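Local coordinates for protein glutamine cyclotransferase (Zymomonas mobilis, PDB 3NOL) that catalyses the cyclisation of N-terminal glutamine to pyroglutamate, as a bacterial glutaminyl cyclase of the beta-propeller type with a bound calcium ion, at residues R86-K98 and E128-I140. Residues are numbered along the deposited sequence; the frame is centred on the assembly and turned at random.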
loop_
_atom_site.group_PDB
_atom_site.type_symbol
_atom_site.label_atom_id
_atom_site.label_comp_id
_atom_site.label_asym_id
_atom_site.label_seq_id
_atom_site.Cartn_x
_atom_site.Cartn_y
_atom_site.Cartn_z
ATOM N N ARG A 86 11.856 15.707 -10.763
ATOM C CA ARG A 86 12.652 15.778 -9.512
ATOM C C ARG A 86 12.160 14.833 -8.411
ATOM O O ARG A 86 12.911 14.511 -7.490
ATOM C CB ARG A 86 12.678 17.210 -8.958
ATOM C CG ARG A 86 13.607 18.149 -9.711
ATOM C CD ARG A 86 14.208 19.179 -8.776
ATOM N NE ARG A 86 13.213 20.139 -8.305
ATOM C CZ ARG A 86 13.289 20.816 -7.160
ATOM N NH1 ARG A 86 12.328 21.672 -6.839
ATOM N NH2 ARG A 86 14.316 20.639 -6.333
ATOM N N TYR A 87 10.902 14.405 -8.526
ATOM C CA TYR A 87 10.224 13.635 -7.484
ATOM C C TYR A 87 9.904 12.238 -7.959
ATOM O O TYR A 87 9.647 12.014 -9.142
ATOM C CB TYR A 87 8.937 14.347 -7.066
ATOM C CG TYR A 87 9.200 15.793 -6.745
ATOM C CD1 TYR A 87 8.809 16.804 -7.625
ATOM C CD2 TYR A 87 9.924 16.144 -5.598
ATOM C CE1 TYR A 87 9.090 18.145 -7.343
ATOM C CE2 TYR A 87 10.213 17.464 -5.310
ATOM C CZ TYR A 87 9.800 18.458 -6.182
ATOM O OH TYR A 87 10.102 19.765 -5.886
ATOM N N PHE A 88 9.944 11.288 -7.033
ATOM C CA PHE A 88 9.472 9.964 -7.350
ATOM C C PHE A 88 8.526 9.507 -6.255
ATOM O O PHE A 88 8.938 9.393 -5.101
ATOM C CB PHE A 88 10.626 8.981 -7.503
ATOM C CG PHE A 88 10.219 7.718 -8.207
ATOM C CD1 PHE A 88 9.616 6.680 -7.490
ATOM C CD2 PHE A 88 10.383 7.587 -9.581
ATOM C CE1 PHE A 88 9.194 5.529 -8.137
ATOM C CE2 PHE A 88 9.949 6.422 -10.240
ATOM C CZ PHE A 88 9.360 5.405 -9.516
ATOM N N GLY A 89 7.279 9.248 -6.615
ATOM C CA GLY A 89 6.240 8.972 -5.628
ATOM C C GLY A 89 6.346 7.583 -5.016
ATOM O O GLY A 89 6.768 6.626 -5.686
ATOM N N GLU A 90 5.956 7.484 -3.742
ATOM C CA GLU A 90 5.822 6.192 -3.056
ATOM C C GLU A 90 4.394 6.031 -2.526
ATOM O O GLU A 90 3.451 6.200 -3.297
ATOM C CB GLU A 90 6.896 6.002 -1.994
ATOM C CG GLU A 90 8.309 6.056 -2.580
ATOM C CD GLU A 90 8.626 4.879 -3.502
ATOM O OE1 GLU A 90 7.959 3.834 -3.375
ATOM O OE2 GLU A 90 9.553 5.021 -4.346
ATOM N N GLY A 91 4.227 5.699 -1.249
ATOM C CA GLY A 91 2.879 5.441 -0.711
ATOM C C GLY A 91 1.897 6.577 -0.861
ATOM O O GLY A 91 2.287 7.747 -0.868
ATOM N N ILE A 92 0.625 6.224 -1.041
ATOM C CA ILE A 92 -0.436 7.224 -1.027
ATOM C C ILE A 92 -1.577 6.724 -0.146
ATOM O O ILE A 92 -1.791 5.512 0.003
ATOM C CB ILE A 92 -0.965 7.590 -2.455
ATOM C CG1 ILE A 92 -1.468 6.334 -3.214
ATOM C CG2 ILE A 92 0.101 8.343 -3.241
ATOM C CD1 ILE A 92 -2.248 6.640 -4.495
ATOM N N SER A 93 -2.321 7.672 0.410
ATOM C CA SER A 93 -3.507 7.354 1.201
ATOM C C SER A 93 -4.467 8.517 1.083
ATOM O O SER A 93 -4.039 9.687 0.972
ATOM C CB SER A 93 -3.146 7.138 2.675
ATOM O OG SER A 93 -4.324 6.894 3.457
ATOM N N ASP A 94 -5.756 8.195 1.089
ATOM C CA ASP A 94 -6.780 9.235 1.262
ATOM C C ASP A 94 -6.689 9.816 2.681
ATOM O O ASP A 94 -6.212 9.166 3.635
ATOM C CB ASP A 94 -8.194 8.689 1.037
ATOM C CG ASP A 94 -8.524 7.543 1.980
ATOM O OD1 ASP A 94 -7.748 6.576 1.982
ATOM O OD2 ASP A 94 -9.534 7.609 2.744
ATOM N N TRP A 95 -7.153 11.055 2.798
ATOM C CA TRP A 95 -7.462 11.634 4.096
ATOM C C TRP A 95 -8.578 12.644 3.847
ATOM O O TRP A 95 -8.392 13.607 3.101
ATOM C CB TRP A 95 -6.254 12.310 4.784
ATOM C CG TRP A 95 -6.700 12.824 6.101
ATOM C CD1 TRP A 95 -7.079 14.104 6.413
ATOM C CD2 TRP A 95 -6.941 12.036 7.258
ATOM N NE1 TRP A 95 -7.497 14.170 7.730
ATOM C CE2 TRP A 95 -7.435 12.906 8.268
ATOM C CE3 TRP A 95 -6.760 10.673 7.559
ATOM C CZ2 TRP A 95 -7.761 12.454 9.556
ATOM C CZ3 TRP A 95 -7.109 10.209 8.836
ATOM C CH2 TRP A 95 -7.583 11.111 9.831
ATOM N N LYS A 96 -9.748 12.384 4.431
ATOM C CA LYS A 96 -10.924 13.207 4.140
ATOM C C LYS A 96 -11.065 13.328 2.614
ATOM O O LYS A 96 -11.115 12.304 1.924
ATOM C CB LYS A 96 -10.838 14.572 4.859
ATOM C CG LYS A 96 -10.866 14.420 6.410
ATOM C CD LYS A 96 -10.679 15.742 7.131
ATOM C CE LYS A 96 -10.811 15.542 8.638
ATOM N NZ LYS A 96 -10.611 16.826 9.387
ATOM N N ASP A 97 -11.096 14.548 2.083
ATOM C CA ASP A 97 -11.272 14.729 0.631
ATOM C C ASP A 97 -9.933 15.039 -0.054
ATOM O O ASP A 97 -9.870 15.684 -1.108
ATOM C CB ASP A 97 -12.350 15.792 0.330
ATOM C CG ASP A 97 -12.066 17.130 0.996
ATOM O OD1 ASP A 97 -11.164 17.191 1.852
ATOM O OD2 ASP A 97 -12.772 18.128 0.666
ATOM N N LYS A 98 -8.858 14.541 0.558
ATOM C CA LYS A 98 -7.500 14.713 0.048
ATOM C C LYS A 98 -6.836 13.369 -0.232
ATOM O O LYS A 98 -7.276 12.329 0.271
ATOM C CB LYS A 98 -6.647 15.474 1.074
ATOM C CG LYS A 98 -7.287 16.741 1.609
ATOM C CD LYS A 98 -7.210 17.852 0.585
ATOM C CE LYS A 98 -7.577 19.210 1.187
ATOM N NZ LYS A 98 -8.911 19.674 0.754
ATOM N N GLU A 128 12.992 8.261 5.184
ATOM C CA GLU A 128 12.341 7.807 3.945
ATOM C C GLU A 128 10.848 7.573 4.170
ATOM O O GLU A 128 10.377 7.594 5.306
ATOM C CB GLU A 128 12.991 6.528 3.406
ATOM C CG GLU A 128 14.416 6.780 2.881
ATOM C CD GLU A 128 14.984 5.624 2.066
ATOM O OE1 GLU A 128 14.419 4.499 2.081
ATOM O OE2 GLU A 128 16.006 5.858 1.373
ATOM N N GLY A 129 10.123 7.431 3.063
ATOM C CA GLY A 129 8.689 7.209 3.088
ATOM C C GLY A 129 8.371 6.127 2.066
ATOM O O GLY A 129 8.635 6.284 0.858
ATOM N N TRP A 130 7.837 5.010 2.567
ATOM C CA TRP A 130 7.511 3.871 1.712
ATOM C C TRP A 130 5.982 3.748 1.617
ATOM O O TRP A 130 5.390 4.382 0.756
ATOM C CB TRP A 130 8.174 2.568 2.215
ATOM C CG TRP A 130 9.693 2.514 2.054
ATOM C CD1 TRP A 130 10.584 3.572 2.046
ATOM C CD2 TRP A 130 10.479 1.333 1.901
ATOM N NE1 TRP A 130 11.874 3.105 1.886
ATOM C CE2 TRP A 130 11.833 1.735 1.800
ATOM C CE3 TRP A 130 10.171 -0.039 1.828
ATOM C CZ2 TRP A 130 12.874 0.812 1.631
ATOM C CZ3 TRP A 130 11.227 -0.960 1.669
ATOM C CH2 TRP A 130 12.555 -0.516 1.563
ATOM N N GLY A 131 5.350 2.969 2.499
ATOM C CA GLY A 131 3.884 2.823 2.477
ATOM C C GLY A 131 3.146 3.857 3.328
ATOM O O GLY A 131 3.709 4.410 4.272
ATOM N N LEU A 132 1.877 4.114 2.979
ATOM C CA LEU A 132 1.051 5.051 3.721
ATOM C C LEU A 132 -0.402 4.570 3.726
ATOM O O LEU A 132 -0.913 4.136 2.714
ATOM C CB LEU A 132 1.155 6.450 3.125
ATOM C CG LEU A 132 0.464 7.594 3.856
ATOM C CD1 LEU A 132 1.174 7.875 5.209
ATOM C CD2 LEU A 132 0.454 8.860 2.952
ATOM N N THR A 133 -1.027 4.634 4.892
ATOM C CA THR A 133 -2.464 4.339 5.030
ATOM C C THR A 133 -2.998 5.260 6.152
ATOM O O THR A 133 -2.288 6.192 6.591
ATOM C CB THR A 133 -2.736 2.797 5.293
ATOM O OG1 THR A 133 -4.149 2.520 5.238
ATOM C CG2 THR A 133 -2.170 2.353 6.662
ATOM N N HIS A 134 -4.214 5.002 6.623
ATOM C CA HIS A 134 -4.780 5.802 7.698
ATOM C C HIS A 134 -5.827 5.030 8.466
ATOM O O HIS A 134 -6.381 4.066 7.958
ATOM C CB HIS A 134 -5.375 7.111 7.166
ATOM C CG HIS A 134 -6.697 6.963 6.476
ATOM N ND1 HIS A 134 -7.899 6.972 7.159
ATOM C CD2 HIS A 134 -7.009 6.846 5.165
ATOM C CE1 HIS A 134 -8.897 6.883 6.295
ATOM N NE2 HIS A 134 -8.385 6.792 5.079
ATOM N N ASN A 135 -6.077 5.457 9.699
ATOM C CA ASN A 135 -7.255 4.983 10.410
ATOM C C ASN A 135 -8.145 6.222 10.653
ATOM O O ASN A 135 -8.024 7.218 9.940
ATOM C CB ASN A 135 -6.862 4.183 11.669
ATOM C CG ASN A 135 -6.088 5.016 12.706
ATOM O OD1 ASN A 135 -6.046 6.254 12.644
ATOM N ND2 ASN A 135 -5.455 4.321 13.668
ATOM N N ASP A 136 -9.040 6.173 11.630
ATOM C CA ASP A 136 -9.986 7.279 11.783
ATOM C C ASP A 136 -9.337 8.564 12.341
ATOM O O ASP A 136 -9.924 9.652 12.236
ATOM C CB ASP A 136 -11.183 6.861 12.649
ATOM C CG ASP A 136 -12.079 5.814 11.978
ATOM O OD1 ASP A 136 -12.025 5.624 10.732
ATOM O OD2 ASP A 136 -12.870 5.191 12.725
ATOM N N GLN A 137 -8.140 8.432 12.925
ATOM C CA GLN A 137 -7.462 9.559 13.602
ATOM C C GLN A 137 -6.108 9.980 13.024
ATOM O O GLN A 137 -5.720 11.139 13.155
ATOM C CB GLN A 137 -7.249 9.241 15.077
ATOM C CG GLN A 137 -8.518 9.234 15.921
ATOM C CD GLN A 137 -8.201 8.987 17.379
ATOM O OE1 GLN A 137 -8.185 9.915 18.187
ATOM N NE2 GLN A 137 -7.887 7.733 17.715
ATOM N N TYR A 138 -5.375 9.031 12.442
ATOM C CA TYR A 138 -3.989 9.266 11.997
ATOM C C TYR A 138 -3.669 8.682 10.634
ATOM O O TYR A 138 -4.264 7.681 10.226
ATOM C CB TYR A 138 -2.999 8.621 12.979
ATOM C CG TYR A 138 -3.217 9.007 14.408
ATOM C CD1 TYR A 138 -2.927 10.299 14.852
ATOM C CD2 TYR A 138 -3.720 8.079 15.321
ATOM C CE1 TYR A 138 -3.134 10.664 16.168
ATOM C CE2 TYR A 138 -3.933 8.427 16.650
ATOM C CZ TYR A 138 -3.638 9.712 17.069
ATOM O OH TYR A 138 -3.859 10.040 18.396
ATOM N N LEU A 139 -2.709 9.308 9.955
ATOM C CA LEU A 139 -2.002 8.666 8.842
ATOM C C LEU A 139 -0.934 7.781 9.451
ATOM O O LEU A 139 -0.369 8.115 10.490
ATOM C CB LEU A 139 -1.346 9.712 7.942
ATOM C CG LEU A 139 -2.391 10.475 7.103
ATOM C CD1 LEU A 139 -1.975 11.941 6.756
ATOM C CD2 LEU A 139 -2.848 9.697 5.841
ATOM N N ILE A 140 -0.602 6.698 8.758
ATOM C CA ILE A 140 0.350 5.741 9.285
ATOM C C ILE A 140 1.315 5.440 8.152
ATOM O O ILE A 140 0.886 5.043 7.060
ATOM C CB ILE A 140 -0.334 4.446 9.741
ATOM C CG1 ILE A 140 -1.442 4.724 10.774
ATOM C CG2 ILE A 140 0.730 3.455 10.267
ATOM C CD1 ILE A 140 -2.359 3.534 10.930
#
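H134 and D94 meet because both place CG between their own backbone N and carbonyl carbon (chi1 76° and 58°), which swings the imidazole and the carboxylate together across the two strands. The side chains cross at about a right angle, and NE2 of H134 donates to OD2 of D94 over 2.7 Å. The hydrogen bond is bent, with the donor above the carboxylate plane and the acceptor tilted from the imidazole plane. At the other ring nitrogen the geometry is straighter: ND1 of H134 gives its N-H almost straight to the carbonyl O of N135 at 2.8 Å, in the ring plane. Bonds at both nitrogens probably hold the imidazole's rotation. W95 adds an offset edge-to-face stack, its six-membered ring turning an edge to the H134 face with planes 83° apart, while CZ3 of W95 lies 3.3 Å from O of N135. Strands 89-95 and 132-134 each form the first strand of successive antiparallel sheets and run nearly parallel, so the contact joins neighbouring blades of the beta-propeller at their innermost strands. Further along, the backbone bridges the blades weakly, N of G91 to O of W130 at 2.7 Å. The missing side chain of G91 matters here, since a CB would clash with that carbonyl. Between these ends, CG of L132 packs 3.8 Å from CB of S93, and L132 also touches V100 and L102 of the adjacent strand 98-103. Were H134 replaced by an alanine, D94 and O of N135 would probably each lose a donor and the W95 edge its aromatic face, opening a gap between the blades. The turn that receives W95 is shaped by N135, whose OD1 accepts from the backbone N of Q137, an Asx turn, and from that of Y138, which extends it to an Asx motif.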